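Local coordinates for formyltransferase (Francisella tularensis subsp. tularensis, PDB 4NV1), which belongs to the formyltransferase family, forms a two-chain assembly and binds dTDP-4-amino-4,6-dideoxyglucose, at residues F105-S110 with F148-K153; N193-D198 with R213-P218. One frame throughout, in Å; residues are numbered along the deposited sequence.

Contact 1: residues F105-S110 with F148-K153; sequences FPQVFS and FDVYAK. With 0FX (dTDP-4-amino-4,6-dideoxyglucose), chain I.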
ATOM      1  N   PHE A 105      -4.439 -21.301  -0.349  1.00 33.74           N
ATOM      2  CA  PHE A 105      -3.560 -20.168  -0.563  1.00 29.25           C
ATOM      3  C   PHE A 105      -2.167 -20.431  -0.024  1.00 27.14           C
ATOM      4  O   PHE A 105      -1.700 -19.712   0.853  1.00 26.12           O
ATOM      5  CB  PHE A 105      -4.142 -18.944   0.088  1.00 31.09           C
ATOM      6  CG  PHE A 105      -5.490 -18.537  -0.475  1.00 37.78           C
ATOM      7  CD1 PHE A 105      -6.389 -17.861   0.320  1.00 46.69           C
ATOM      8  CD2 PHE A 105      -5.872 -18.834  -1.781  1.00 43.50           C
ATOM      9  CE1 PHE A 105      -7.642 -17.511  -0.151  1.00 47.45           C
ATOM     10  CE2 PHE A 105      -7.125 -18.464  -2.272  1.00 47.65           C
ATOM     11  CZ  PHE A 105      -8.000 -17.777  -1.456  1.00 50.17           C
ATOM     12  N   PRO A 106      -1.527 -21.452  -0.576  1.00 24.22           N
ATOM     13  CA  PRO A 106      -0.173 -21.927  -0.236  1.00 21.95           C
ATOM     14  C   PRO A 106       0.813 -20.812  -0.190  1.00 20.50           C
ATOM     15  O   PRO A 106       1.554 -20.714   0.797  1.00 25.05           O
ATOM     16  CB  PRO A 106       0.161 -22.941  -1.324  1.00 20.40           C
ATOM     17  CG  PRO A 106      -0.901 -22.769  -2.386  1.00 22.86           C
ATOM     18  CD  PRO A 106      -2.097 -22.174  -1.737  1.00 22.58           C
ATOM     19  N   GLN A 107       0.792 -19.922  -1.183  1.00 21.18           N
ATOM     20  CA  GLN A 107       1.756 -18.833  -1.181  1.00 22.24           C
ATOM     21  C   GLN A 107       1.568 -17.844  -0.006  1.00 23.15           C
ATOM     22  O   GLN A 107       2.546 -17.360   0.574  1.00 21.95           O
ATOM     23  CB  GLN A 107       1.931 -18.120  -2.537  1.00 26.47           C
ATOM     24  CG  GLN A 107       0.900 -17.033  -2.852  1.00 25.68           C
ATOM     25  CD  GLN A 107      -0.441 -17.604  -3.089  1.00 25.48           C
ATOM     26  OE1 GLN A 107      -0.593 -18.828  -3.200  1.00 24.54           O
ATOM     27  NE2 GLN A 107      -1.446 -16.738  -3.251  1.00 28.02           N
ATOM     28  N   VAL A 108       0.328 -17.613   0.411  1.00 24.76           N
ATOM     29  CA  VAL A 108       0.107 -16.766   1.564  1.00 22.45           C
ATOM     30  C   VAL A 108       0.783 -17.381   2.774  1.00 21.64           C
ATOM     31  O   VAL A 108       1.605 -16.738   3.441  1.00 23.93           O
ATOM     32  CB  VAL A 108      -1.366 -16.530   1.852  1.00 22.05           C
ATOM     33  CG1 VAL A 108      -1.509 -15.710   3.114  1.00 22.27           C
ATOM     34  CG2 VAL A 108      -2.057 -15.834   0.688  1.00 23.69           C
ATOM     35  N   PHE A 109       0.452 -18.621   3.053  1.00 22.06           N
ATOM     36  CA  PHE A 109       1.051 -19.346   4.186  1.00 24.75           C
ATOM     37  C   PHE A 109       2.574 -19.420   4.056  1.00 22.40           C
ATOM     38  O   PHE A 109       3.238 -19.345   5.055  1.00 25.88           O
ATOM     39  CB  PHE A 109       0.409 -20.747   4.346  1.00 25.23           C
ATOM     40  CG  PHE A 109      -0.938 -20.683   4.961  1.00 27.67           C
ATOM     41  CD1 PHE A 109      -2.055 -20.538   4.182  1.00 28.28           C
ATOM     42  CD2 PHE A 109      -1.067 -20.689   6.332  1.00 28.86           C
ATOM     43  CE1 PHE A 109      -3.289 -20.389   4.774  1.00 26.07           C
ATOM     44  CE2 PHE A 109      -2.276 -20.504   6.924  1.00 29.17           C
ATOM     45  CZ  PHE A 109      -3.403 -20.417   6.130  1.00 34.39           C
ATOM     46  N   SER A 110       3.140 -19.496   2.863  1.00 21.82           N
ATOM     47  CA  SER A 110       4.583 -19.602   2.736  1.00 21.84           C
ATOM     48  C   SER A 110       5.237 -18.287   3.088  1.00 23.37           C
ATOM     49  O   SER A 110       6.304 -18.256   3.730  1.00 22.53           O
ATOM     50  CB  SER A 110       5.080 -20.144   1.369  1.00 19.98           C
ATOM     51  OG  SER A 110       4.967 -21.555   1.173  1.00 18.06           O
ATOM     52  N   PHE A 148       0.417 -11.601  -4.554  1.00 22.95           N
ATOM     53  CA  PHE A 148       0.080 -11.576  -5.964  1.00 21.34           C
ATOM     54  C   PHE A 148       1.331 -11.848  -6.763  1.00 21.97           C
ATOM     55  O   PHE A 148       1.276 -12.598  -7.729  1.00 22.73           O
ATOM     56  CB  PHE A 148      -0.612 -10.297  -6.470  1.00 23.79           C
ATOM     57  CG  PHE A 148      -0.652 -10.209  -7.969  1.00 22.45           C
ATOM     58  CD1 PHE A 148      -1.816 -10.453  -8.677  1.00 28.29           C
ATOM     59  CD2 PHE A 148       0.490  -9.890  -8.686  1.00 26.93           C
ATOM     60  CE1 PHE A 148      -1.859 -10.385 -10.061  1.00 25.27           C
ATOM     61  CE2 PHE A 148       0.464  -9.822 -10.083  1.00 29.30           C
ATOM     62  CZ  PHE A 148      -0.718 -10.068 -10.762  1.00 26.95           C
ATOM     63  N   ASP A 149       2.477 -11.328  -6.359  1.00 20.10           N
ATOM     64  CA  ASP A 149       3.653 -11.552  -7.154  1.00 20.44           C
ATOM     65  C   ASP A 149       4.130 -13.002  -7.086  1.00 22.80           C
ATOM     66  O   ASP A 149       4.775 -13.462  -8.040  1.00 20.28           O
ATOM     67  CB  ASP A 149       4.832 -10.655  -6.744  1.00 23.98           C
ATOM     68  CG  ASP A 149       4.427  -9.170  -6.514  1.00 28.21           C
ATOM     69  OD1 ASP A 149       3.751  -8.622  -7.414  1.00 26.44           O
ATOM     70  OD2 ASP A 149       4.770  -8.578  -5.467  1.00 29.73           O
ATOM     71  N   VAL A 150       3.991 -13.612  -5.901  1.00 21.81           N
ATOM     72  CA  VAL A 150       4.440 -14.978  -5.707  1.00 21.52           C
ATOM     73  C   VAL A 150       3.474 -15.913  -6.409  1.00 21.75           C
ATOM     74  O   VAL A 150       3.929 -16.815  -7.080  1.00 23.66           O
ATOM     75  CB  VAL A 150       4.544 -15.374  -4.210  1.00 20.63           C
ATOM     76  CG1 VAL A 150       4.973 -16.851  -4.124  1.00 21.88           C
ATOM     77  CG2 VAL A 150       5.567 -14.453  -3.549  1.00 18.98           C
ATOM     78  N   TYR A 151       2.163 -15.656  -6.360  1.00 20.82           N
ATOM     79  CA  TYR A 151       1.206 -16.454  -7.066  1.00 19.77           C
ATOM     80  C   TYR A 151       1.531 -16.394  -8.541  1.00 22.38           C
ATOM     81  O   TYR A 151       1.410 -17.417  -9.264  1.00 21.67           O
ATOM     82  CB  TYR A 151      -0.195 -15.919  -6.841  1.00 23.98           C
ATOM     83  CG  TYR A 151      -1.359 -16.553  -7.598  1.00 24.58           C
ATOM     84  CD1 TYR A 151      -2.041 -17.645  -7.064  1.00 28.76           C
ATOM     85  CD2 TYR A 151      -1.865 -15.982  -8.760  1.00 33.35           C
ATOM     86  CE1 TYR A 151      -3.143 -18.199  -7.690  1.00 29.70           C
ATOM     87  CE2 TYR A 151      -2.996 -16.514  -9.392  1.00 32.72           C
ATOM     88  CZ  TYR A 151      -3.617 -17.644  -8.857  1.00 33.65           C
ATOM     89  OH  TYR A 151      -4.736 -18.224  -9.427  1.00 42.38           O
ATOM     90  N   ALA A 152       1.869 -15.217  -9.046  1.00 23.72           N
ATOM     91  CA  ALA A 152       2.138 -15.120 -10.485  1.00 24.95           C
ATOM     92  C   ALA A 152       3.434 -15.818 -10.921  1.00 25.39           C
ATOM     93  O   ALA A 152       3.464 -16.301 -12.040  1.00 23.36           O
ATOM     94  CB  ALA A 152       2.175 -13.686 -10.978  1.00 26.19           C
ATOM     95  N   LYS A 153       4.474 -15.847 -10.085  1.00 23.93           N
ATOM     96  CA  LYS A 153       5.647 -16.692 -10.359  1.00 26.70           C
ATOM     97  C   LYS A 153       5.271 -18.152 -10.357  1.00 22.07           C
ATOM     98  O   LYS A 153       5.824 -18.891 -11.158  1.00 30.31           O
ATOM     99  CB  LYS A 153       6.801 -16.529  -9.341  1.00 25.52           C
ATOM    100  CG  LYS A 153       7.820 -15.503  -9.786  1.00 35.28           C
ATOM    101  CD  LYS A 153       8.282 -14.571  -8.670  1.00 30.82           C
ATOM    102  CE  LYS A 153       8.813 -15.350  -7.515  1.00 27.88           C
ATOM    103  NZ  LYS A 153      10.022 -14.693  -6.979  1.00 28.12           N
TER
HETATM  104  O4P 0FX I 301      -6.400 -20.211  -7.904  1.00 41.81           O
HETATM  105  P2  0FX I 301      -7.642 -19.735  -8.701  1.00 55.85           P
HETATM  106  O3P 0FX I 301      -7.659 -19.097 -10.073  1.00 35.25           O
HETATM  107  O1G 0FX I 301      -8.974 -20.436  -8.188  1.00 45.36           O
HETATM  108  C1G 0FX I 301      -9.211 -21.806  -8.410  1.00 46.91           C
HETATM  109  C2G 0FX I 301     -10.517 -21.970  -7.648  1.00 49.22           C
HETATM  110  O2G 0FX I 301     -11.405 -20.872  -7.880  1.00 44.56           O
HETATM  111  C3G 0FX I 301     -10.281 -22.081  -6.155  1.00 48.44           C
HETATM  112  O3G 0FX I 301     -11.589 -22.429  -5.653  1.00 50.82           O
HETATM  113  C4G 0FX I 301      -9.183 -23.134  -5.908  1.00 52.10           C
HETATM  114  N4A 0FX I 301      -8.952 -23.389  -4.493  1.00 54.40           N
HETATM  115  C5G 0FX I 301      -7.856 -22.781  -6.590  1.00 45.83           C
HETATM  116  C6G 0FX I 301      -6.810 -23.869  -6.378  1.00 43.95           C
HETATM  117  O5G 0FX I 301      -8.126 -22.642  -7.986  1.00 45.95           O
HETATM  118  OPP 0FX I 301      -8.298 -18.334  -8.316  1.00 45.11           O
HETATM  119  P   0FX I 301      -8.663 -17.593  -6.966  1.00 43.28           P
HETATM  120  O1P 0FX I 301      -9.886 -18.101  -6.230  1.00 34.81           O
HETATM  121  O2P 0FX I 301      -8.467 -16.240  -7.639  1.00 46.85           O
HETATM  122  O5  0FX I 301      -7.386 -17.578  -5.980  1.00 41.60           O
HETATM  123  C5  0FX I 301      -6.158 -17.058  -6.503  1.00 30.75           C
HETATM  124  C4  0FX I 301      -5.379 -16.285  -5.453  1.00 26.03           C
HETATM  125  O4  0FX I 301      -6.008 -15.036  -5.227  1.00 25.34           O
HETATM  126  C3  0FX I 301      -5.281 -16.917  -4.098  1.00 26.70           C
HETATM  127  O3  0FX I 301      -4.092 -17.707  -3.939  1.00 26.12           O
HETATM  128  C2  0FX I 301      -5.096 -15.718  -3.168  1.00 26.83           C
HETATM  129  C1  0FX I 301      -5.883 -14.621  -3.886  1.00 25.44           C
HETATM  130  N11 0FX I 301      -7.149 -14.385  -3.184  1.00 28.03           N
HETATM  131  C61 0FX I 301      -8.256 -15.063  -3.554  1.00 30.21           C
HETATM  132  C51 0FX I 301      -9.442 -14.858  -2.883  1.00 30.77           C
HETATM  133  C5A 0FX I 301     -10.741 -15.587  -3.165  1.00 35.97           C
HETATM  134  C21 0FX I 301      -7.187 -13.482  -2.183  1.00 28.21           C
HETATM  135  O21 0FX I 301      -6.109 -12.756  -1.823  1.00 28.08           O
HETATM  136  N31 0FX I 301      -8.320 -13.197  -1.533  1.00 29.04           N
HETATM  137  C41 0FX I 301      -9.416 -13.893  -1.906  1.00 32.33           C
HETATM  138  O41 0FX I 301     -10.577 -13.723  -1.284  1.00 27.87           O
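Gln107, in the first turn of helix 106-113, reaches over to Val150 and Tyr151 on helix 147-170; within residues 105-110 and 148-153 the backbones are nearest at Gln107 and Tyr151. Along the glutamine, CB makes the apolar part of the contact, lying 3.7 Å from Val150 CG1. With CG held between the backbone N and the carbonyl carbon (chi1 83°) and a second bend at chi2, the chain folds back instead of running straight out. CG then passes near the backbone N of Tyr151, at 4.0 Å, and CD draws up beside the CB of the same tyrosine. At the tip, NE2 lies 3.9 Å from Tyr151 CB and donates a hydrogen bond to O3 of dTDP-4-amino-4,6-dideoxyglucose, an almost perfectly straight bond of 2.9 Å from NE2 to O3 (178° at the hydrogen). NE2 is also hydrogen-bonded to Ser147 OG, so the amide nitrogen is gripped by both ligand and protein, which fixes the rotation of the amide. The amide plane stands 53° from the Tyr151 ring.

Tyr151 lays one ring face against the deoxyribose, C4 of the deoxyribose sitting 3.7 Å above the ring plane and displaced toward the rim. Its hydroxyl reaches on to the phosphate, OH meeting O4P at 3.0 Å in a weak hydrogen bond. From the start of helix 106-113, where it is the N-cap residue, Phe105 places a ring face under the deoxyribose, with C2 about 3.4 Å above the plane. The deoxyribose is thus touched by two aromatic rings and an amide, from the start of helix 106-113 and from helix 147-170, an arrangement that lines the part of the ligand pocket holding the deoxyribose in this formyltransferase.

Contact 2: residues N193-D198 with R213-P218; sequences NMCEID and RAMTHP. With 0FX (dTDP-4-amino-4,6-dideoxyglucose), chain I.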
ATOM      1  N   ASN A 193      -9.241 -17.292   9.865  1.00 37.67           N
ATOM      2  CA  ASN A 193      -8.733 -16.860  11.150  1.00 43.55           C
ATOM      3  C   ASN A 193      -7.533 -15.911  11.141  1.00 41.26           C
ATOM      4  O   ASN A 193      -7.172 -15.408  12.181  1.00 46.32           O
ATOM      5  CB  ASN A 193      -8.353 -18.102  11.976  1.00 52.01           C
ATOM      6  CG  ASN A 193      -9.561 -18.965  12.335  1.00 56.30           C
ATOM      7  OD1 ASN A 193     -10.679 -18.472  12.536  1.00 67.87           O
ATOM      8  ND2 ASN A 193      -9.342 -20.271  12.400  1.00 59.95           N
ATOM      9  N   MET A 194      -6.845 -15.751  10.021  1.00 37.46           N
ATOM     10  CA  MET A 194      -5.671 -14.886   9.954  1.00 40.28           C
ATOM     11  C   MET A 194      -6.065 -13.512   9.431  1.00 41.97           C
ATOM     12  O   MET A 194      -5.251 -12.587   9.438  1.00 40.73           O
ATOM     13  CB  MET A 194      -4.657 -15.402   8.931  1.00 41.50           C
ATOM     14  CG  MET A 194      -4.134 -16.792   9.129  1.00 43.05           C
ATOM     15  SD  MET A 194      -2.531 -16.921   8.317  1.00 45.39           S
ATOM     16  CE  MET A 194      -3.072 -16.857   6.621  1.00 46.45           C
ATOM     17  N   CYS A 195      -7.286 -13.404   8.912  1.00 39.31           N
ATOM     18  CA  CYS A 195      -7.733 -12.200   8.233  1.00 40.72           C
ATOM     19  C   CYS A 195      -7.955 -11.018   9.174  1.00 41.93           C
ATOM     20  O   CYS A 195      -7.656  -9.875   8.795  1.00 38.81           O
ATOM     21  CB  CYS A 195      -8.976 -12.508   7.414  1.00 40.07           C
ATOM     22  SG  CYS A 195      -8.527 -13.428   5.925  1.00 48.44           S
ATOM     23  N   GLU A 196      -8.475 -11.310  10.367  1.00 37.89           N
ATOM     24  CA  GLU A 196      -8.643 -10.330  11.403  1.00 38.26           C
ATOM     25  C   GLU A 196      -7.338 -10.073  12.136  1.00 36.33           C
ATOM     26  O   GLU A 196      -6.798 -10.950  12.801  1.00 36.13           O
ATOM     27  CB  GLU A 196      -9.627 -10.775  12.457  1.00 39.54           C
ATOM     28  CG  GLU A 196      -9.907  -9.639  13.432  1.00 42.71           C
ATOM     29  CD  GLU A 196     -11.350  -9.661  13.909  1.00 49.89           C
ATOM     30  OE1 GLU A 196     -12.022  -8.613  13.881  1.00 53.06           O
ATOM     31  OE2 GLU A 196     -11.831 -10.753  14.253  1.00 51.58           O
ATOM     32  N   ILE A 197      -6.850  -8.847  11.999  1.00 33.42           N
ATOM     33  CA  ILE A 197      -5.618  -8.438  12.638  1.00 35.30           C
ATOM     34  C   ILE A 197      -5.923  -8.292  14.115  1.00 37.55           C
ATOM     35  O   ILE A 197      -6.971  -7.730  14.526  1.00 42.48           O
ATOM     36  CB  ILE A 197      -5.118  -7.112  12.059  1.00 33.94           C
ATOM     37  CG1 ILE A 197      -4.592  -7.313  10.641  1.00 37.48           C
ATOM     38  CG2 ILE A 197      -4.080  -6.448  12.944  1.00 33.85           C
ATOM     39  CD1 ILE A 197      -4.080  -6.018  10.034  1.00 37.87           C
ATOM     40  N   ASP A 198      -4.972  -8.769  14.911  1.00 33.34           N
ATOM     41  CA  ASP A 198      -5.073  -8.543  16.356  1.00 40.29           C
ATOM     42  C   ASP A 198      -4.138  -7.395  16.803  1.00 30.89           C
ATOM     43  O   ASP A 198      -2.946  -7.541  16.953  1.00 28.82           O
ATOM     44  CB  ASP A 198      -4.823  -9.863  17.079  1.00 39.02           C
ATOM     45  CG  ASP A 198      -4.564  -9.673  18.544  1.00 44.08           C
ATOM     46  OD1 ASP A 198      -4.947  -8.595  19.063  1.00 41.01           O
ATOM     47  OD2 ASP A 198      -3.926 -10.593  19.124  1.00 41.78           O
ATOM     48  N   ARG A 213       2.221  -8.242   3.614  1.00 20.48           N
ATOM     49  CA  ARG A 213       2.439  -8.641   2.251  1.00 20.14           C
ATOM     50  C   ARG A 213       1.833  -9.984   1.843  1.00 21.72           C
ATOM     51  O   ARG A 213       1.332 -10.125   0.694  1.00 19.40           O
ATOM     52  CB  ARG A 213       3.889  -8.456   1.804  1.00 20.95           C
ATOM     53  CG  ARG A 213       4.853  -9.552   2.276  1.00 20.31           C
ATOM     54  CD  ARG A 213       6.268  -9.056   2.228  1.00 19.27           C
ATOM     55  NE  ARG A 213       7.277  -9.952   2.787  1.00 20.70           N
ATOM     56  CZ  ARG A 213       8.085 -10.715   2.054  1.00 21.33           C
ATOM     57  NH1 ARG A 213       7.928 -10.801   0.762  1.00 20.13           N
ATOM     58  NH2 ARG A 213       9.038 -11.458   2.626  1.00 23.51           N
ATOM     59  N   ALA A 214       1.779 -10.933   2.771  1.00 19.77           N
ATOM     60  CA  ALA A 214       1.167 -12.233   2.466  1.00 21.31           C
ATOM     61  C   ALA A 214      -0.342 -12.061   2.225  1.00 22.11           C
ATOM     62  O   ALA A 214      -0.959 -12.807   1.493  1.00 17.84           O
ATOM     63  CB  ALA A 214       1.348 -13.222   3.609  1.00 20.24           C
ATOM     64  N   MET A 215      -0.948 -11.063   2.871  1.00 24.80           N
ATOM     65  CA  MET A 215      -2.368 -10.773   2.727  1.00 24.33           C
ATOM     66  C   MET A 215      -2.769  -9.759   1.657  1.00 24.75           C
ATOM     67  O   MET A 215      -3.968  -9.467   1.526  1.00 20.84           O
ATOM     68  CB  MET A 215      -2.924 -10.297   4.077  1.00 29.08           C
ATOM     69  CG  MET A 215      -2.837 -11.271   5.234  1.00 29.69           C
ATOM     70  SD  MET A 215      -3.729 -12.817   5.064  1.00 35.94           S
ATOM     71  CE  MET A 215      -5.372 -12.350   5.509  1.00 38.12           C
ATOM     72  N   THR A 216      -1.795  -9.319   0.868  1.00 21.49           N
ATOM     73  CA  THR A 216      -1.956  -8.368  -0.194  1.00 22.21           C
ATOM     74  C   THR A 216      -1.904  -9.007  -1.576  1.00 22.60           C
ATOM     75  O   THR A 216      -0.884  -9.573  -2.021  1.00 19.64           O
ATOM     76  CB  THR A 216      -0.958  -7.178  -0.087  1.00 24.21           C
ATOM     77  OG1 THR A 216      -1.037  -6.568   1.222  1.00 22.26           O
ATOM     78  CG2 THR A 216      -1.267  -6.158  -1.153  1.00 24.99           C
ATOM     79  N   HIS A 217      -3.069  -8.957  -2.223  1.00 18.10           N
ATOM     80  CA  HIS A 217      -3.311  -9.623  -3.487  1.00 21.33           C
ATOM     81  C   HIS A 217      -4.460  -8.859  -4.193  1.00 22.37           C
ATOM     82  O   HIS A 217      -5.606  -9.287  -4.048  1.00 18.93           O
ATOM     83  CB  HIS A 217      -3.681 -11.077  -3.228  1.00 19.81           C
ATOM     84  CG  HIS A 217      -3.526 -11.967  -4.429  1.00 23.91           C
ATOM     85  ND1 HIS A 217      -2.741 -13.101  -4.428  1.00 21.46           N
ATOM     86  CD2 HIS A 217      -4.041 -11.877  -5.681  1.00 23.06           C
ATOM     87  CE1 HIS A 217      -2.766 -13.658  -5.622  1.00 25.00           C
ATOM     88  NE2 HIS A 217      -3.548 -12.932  -6.403  1.00 24.75           N
ATOM     89  N   PRO A 218      -4.132  -7.761  -4.916  1.00 26.65           N
ATOM     90  CA  PRO A 218      -5.207  -7.053  -5.606  1.00 30.78           C
ATOM     91  C   PRO A 218      -5.927  -8.041  -6.527  1.00 32.09           C
ATOM     92  O   PRO A 218      -5.306  -8.925  -7.103  1.00 28.93           O
ATOM     93  CB  PRO A 218      -4.487  -5.983  -6.417  1.00 26.29           C
ATOM     94  CG  PRO A 218      -3.208  -5.769  -5.742  1.00 25.27           C
ATOM     95  CD  PRO A 218      -2.825  -7.128  -5.170  1.00 25.42           C
TER
HETATM   96  O4P 0FX I 301      -6.400 -20.211  -7.904  1.00 41.81           O
HETATM   97  P2  0FX I 301      -7.642 -19.735  -8.701  1.00 55.85           P
HETATM   98  O3P 0FX I 301      -7.659 -19.097 -10.073  1.00 35.25           O
HETATM   99  O1G 0FX I 301      -8.974 -20.436  -8.188  1.00 45.36           O
HETATM  100  C1G 0FX I 301      -9.211 -21.806  -8.410  1.00 46.91           C
HETATM  101  C2G 0FX I 301     -10.517 -21.970  -7.648  1.00 49.22           C
HETATM  102  O2G 0FX I 301     -11.405 -20.872  -7.880  1.00 44.56           O
HETATM  103  C3G 0FX I 301     -10.281 -22.081  -6.155  1.00 48.44           C
HETATM  104  O3G 0FX I 301     -11.589 -22.429  -5.653  1.00 50.82           O
HETATM  105  C4G 0FX I 301      -9.183 -23.134  -5.908  1.00 52.10           C
HETATM  106  N4A 0FX I 301      -8.952 -23.389  -4.493  1.00 54.40           N
HETATM  107  C5G 0FX I 301      -7.856 -22.781  -6.590  1.00 45.83           C
HETATM  108  C6G 0FX I 301      -6.810 -23.869  -6.378  1.00 43.95           C
HETATM  109  O5G 0FX I 301      -8.126 -22.642  -7.986  1.00 45.95           O
HETATM  110  OPP 0FX I 301      -8.298 -18.334  -8.316  1.00 45.11           O
HETATM  111  P   0FX I 301      -8.663 -17.593  -6.966  1.00 43.28           P
HETATM  112  O1P 0FX I 301      -9.886 -18.101  -6.230  1.00 34.81           O
HETATM  113  O2P 0FX I 301      -8.467 -16.240  -7.639  1.00 46.85           O
HETATM  114  O5  0FX I 301      -7.386 -17.578  -5.980  1.00 41.60           O
HETATM  115  C5  0FX I 301      -6.158 -17.058  -6.503  1.00 30.75           C
HETATM  116  C4  0FX I 301      -5.379 -16.285  -5.453  1.00 26.03           C
HETATM  117  O4  0FX I 301      -6.008 -15.036  -5.227  1.00 25.34           O
HETATM  118  C3  0FX I 301      -5.281 -16.917  -4.098  1.00 26.70           C
HETATM  119  O3  0FX I 301      -4.092 -17.707  -3.939  1.00 26.12           O
HETATM  120  C2  0FX I 301      -5.096 -15.718  -3.168  1.00 26.83           C
HETATM  121  C1  0FX I 301      -5.883 -14.621  -3.886  1.00 25.44           C
HETATM  122  N11 0FX I 301      -7.149 -14.385  -3.184  1.00 28.03           N
HETATM  123  C61 0FX I 301      -8.256 -15.063  -3.554  1.00 30.21           C
HETATM  124  C51 0FX I 301      -9.442 -14.858  -2.883  1.00 30.77           C
HETATM  125  C5A 0FX I 301     -10.741 -15.587  -3.165  1.00 35.97           C
HETATM  126  C21 0FX I 301      -7.187 -13.482  -2.183  1.00 28.21           C
HETATM  127  O21 0FX I 301      -6.109 -12.756  -1.823  1.00 28.08           O
HETATM  128  N31 0FX I 301      -8.320 -13.197  -1.533  1.00 29.04           N
HETATM  129  C41 0FX I 301      -9.416 -13.893  -1.906  1.00 32.33           C
HETATM  130  O41 0FX I 301     -10.577 -13.723  -1.284  1.00 27.87           O
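In the C-terminal part of the chain, where the family's dimerization domain lies, the ends of helices 188-195 and 205-214 meet through a small cluster of sulfur-bearing side chains. Met215, the first residue to leave the second helix, points toward residues 193-198, takes part in every pair of the contact and supplies more than half of the buried surface. Its CG is anti to the carbonyl carbon, and further bends at chi2 and chi3 curl the chain so that the methyl CE leads. CE lies 3.4 Å from Cys195 SG and 3.6 Å from Cys195 CA, resting against the thiol and the backbone beneath it. The same methyl comes to 3.9 Å from Met194 O, a carbonyl oxygen that is hydrogen-bonded to Tyr211 OH. More loosely, Met194 CE approaches Met215 SD at 4.4 Å.

Beyond the cluster, Ile197 packs on Ile209 of the second subunit, which brings Ile197 of residues 193-198 into the subunit interface. In the other direction Met215 O accepts a hydrogen bond from Asn222 ND2, itself a ligand-binding residue. The chain after Met215 runs to dTDP-4-amino-4,6-dideoxyglucose, where the imidazole of His217, tied through ND1 to Ser147 OG, presents a face to the deoxyribose: C1 stands 3.5 Å above the ring, over its centre.

How the contacts relate
Contact 1 precedes contact 2 along the chain, and their centres lie about 12 Å apart. Contact 1 joins helices 106-113 and 147-170, in the formyl transferase part; contact 2 joins the ends of helices 188-195 and 205-214, in the C-terminal dimerization part. They touch directly: Val108 CG2 packs 3.3 Å from Ala214 O, and Phe109 CZ lies 3.6 Å from Met194 CE, so helix 106-113 borders both elements of contact 2. On the ligand side, His217 meets Tyr151 and Phe148 edge-to-face. Residues of both parts of the chain therefore line one pocket, which contact 2 connects with the region next to the second subunit.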